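Local coordinates for decapping and exoribonuclease protein 1 (Kluyveromyces lactis, PDB 4GPS) that removes NAD and other caps from the 5' ends of RNAs and degrades RNA as a 5'-3' exoribonuclease, using a divalent metal cation, at residues W125-K128 with A129-D132. Sequence-based numbering, arbitrary orientation.
Sequences WENK and AVKD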
loop_
_atom_site.group_PDB
_atom_site.type_symbol
_atom_site.label_atom_id
_atom_site.label_comp_id
_atom_site.label_asym_id
_atom_site.label_seq_id
_atom_site.Cartn_x
_atom_site.Cartn_y
_atom_site.Cartn_z
ATOM N N TRP A 125 6.490 6.338 28.309
ATOM C CA TRP A 125 7.700 5.531 28.395
ATOM C C TRP A 125 7.872 4.926 29.791
ATOM O O TRP A 125 7.467 5.538 30.780
ATOM C CB TRP A 125 8.923 6.399 28.075
ATOM C CG TRP A 125 8.917 6.957 26.703
ATOM C CD1 TRP A 125 8.577 8.223 26.334
ATOM C CD2 TRP A 125 9.186 6.240 25.497
ATOM N NE1 TRP A 125 8.605 8.340 24.964
ATOM C CE2 TRP A 125 8.978 7.135 24.424
ATOM C CE3 TRP A 125 9.585 4.925 25.215
ATOM C CZ2 TRP A 125 9.156 6.754 23.084
ATOM C CZ3 TRP A 125 9.767 4.548 23.877
ATOM C CH2 TRP A 125 9.549 5.465 22.834
ATOM N N GLU A 126 8.465 3.736 29.878
ATOM C CA GLU A 126 8.716 3.093 31.175
ATOM C C GLU A 126 9.490 4.047 32.093
ATOM O O GLU A 126 9.124 4.237 33.250
ATOM C CB GLU A 126 9.553 1.835 31.001
ATOM C CG GLU A 126 8.892 0.751 30.203
ATOM C CD GLU A 126 9.897 -0.256 29.670
ATOM O OE1 GLU A 126 10.643 -0.840 30.487
ATOM O OE2 GLU A 126 9.940 -0.453 28.435
ATOM N N ASN A 127 10.559 4.635 31.552
ATOM C CA ASN A 127 11.419 5.580 32.271
ATOM C C ASN A 127 12.324 6.391 31.326
ATOM O O ASN A 127 12.319 6.171 30.121
ATOM C CB ASN A 127 12.290 4.823 33.263
ATOM C CG ASN A 127 12.978 3.639 32.633
ATOM O OD1 ASN A 127 12.612 2.486 32.884
ATOM N ND2 ASN A 127 13.972 3.913 31.791
ATOM N N LYS A 128 13.101 7.314 31.893
ATOM C CA LYS A 128 14.012 8.163 31.127
ATOM C C LYS A 128 15.028 7.382 30.311
ATOM O O LYS A 128 15.304 7.737 29.168
ATOM C CB LYS A 128 14.785 9.131 32.045
ATOM C CG LYS A 128 14.059 10.417 32.436
ATOM C CD LYS A 128 14.073 11.475 31.330
ATOM C CE LYS A 128 12.737 11.556 30.578
ATOM N NZ LYS A 128 11.563 11.831 31.461
ATOM N N ALA A 129 15.604 6.343 30.907
ATOM C CA ALA A 129 16.599 5.539 30.214
ATOM C C ALA A 129 16.038 4.966 28.910
ATOM O O ALA A 129 16.673 5.055 27.865
ATOM C CB ALA A 129 17.088 4.408 31.115
ATOM N N VAL A 130 14.849 4.380 28.976
ATOM C CA VAL A 130 14.225 3.803 27.790
ATOM C C VAL A 130 13.837 4.905 26.793
ATOM O O VAL A 130 14.095 4.785 25.604
ATOM C CB VAL A 130 12.976 2.977 28.170
ATOM C CG1 VAL A 130 12.173 2.658 26.936
ATOM C CG2 VAL A 130 13.400 1.694 28.887
ATOM N N LYS A 131 13.230 5.982 27.280
ATOM C CA LYS A 131 12.839 7.079 26.403
ATOM C C LYS A 131 14.019 7.713 25.696
ATOM O O LYS A 131 13.894 8.140 24.545
ATOM C CB LYS A 131 12.106 8.176 27.165
ATOM C CG LYS A 131 12.035 9.500 26.394
ATOM C CD LYS A 131 11.239 10.511 27.197
ATOM C CE LYS A 131 11.633 11.939 26.896
ATOM N NZ LYS A 131 10.599 12.573 26.080
ATOM N N ASP A 132 15.159 7.786 26.371
ATOM C CA ASP A 132 16.316 8.407 25.752
ATOM C C ASP A 132 16.991 7.512 24.725
ATOM O O ASP A 132 17.930 7.953 24.058
ATOM C CB ASP A 132 17.321 8.870 26.804
ATOM C CG ASP A 132 16.829 10.061 27.596
ATOM O OD1 ASP A 132 15.944 10.810 27.107
ATOM O OD2 ASP A 132 17.350 10.251 28.716
#
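The indole of Trp-125 lies against the aliphatic part of Lys-131, six residues further along the chain. CB of Lys-131 sits over the five-membered ring, 3.7 Å from its centroid and 23° off the ring normal, a CH-pi contact. With CG of Lys-131 anti to its own backbone N (chi1 163°), the methylene chain runs on past the pyrrole side of the indole, and CD comes within 3.6 Å of Trp-125 CD1. Lysine suits this place because its methylenes can cover an aromatic surface while the ammonium group is carried beyond it. At the six-membered ring, Trp-125 CE3 meets CG1 of Val-130 obliquely at 3.8 Å; the branched valine thus reaches the indole with CG1, while the carboxylate of Glu-126 lies loosely alongside both methyls.

The backbone turn behind these side chains brings them together. Lys-131 N donates to Asn-127 O over 3.0 Å in a nearly straight bond (170°). Asp-132 N donates to Lys-128 O over 2.8 Å, a less straight bond. These two bonds, from residue i+4 back to residue i, form the helical turn. Asn-127 occupies its N-cap position, a place where asparagine is common because its short polar side chain can fold back toward the first amides of a helix. Beside the turn, CE of Lys-128 packs 3.8 Å from CD of Lys-131, and the two chains run the same way.

Further out, the ring of Phe-134 also meets the indole. The chemistry implies a surface turn joined to helix 114-122 by the Trp-125 stack on Tyr-119 together with the contacts of Glu-126 and Val-130; Lys-131 gives its methylenes to the indole, Lys-128 packs alongside Lys-131, and both probably keep their charges toward solvent.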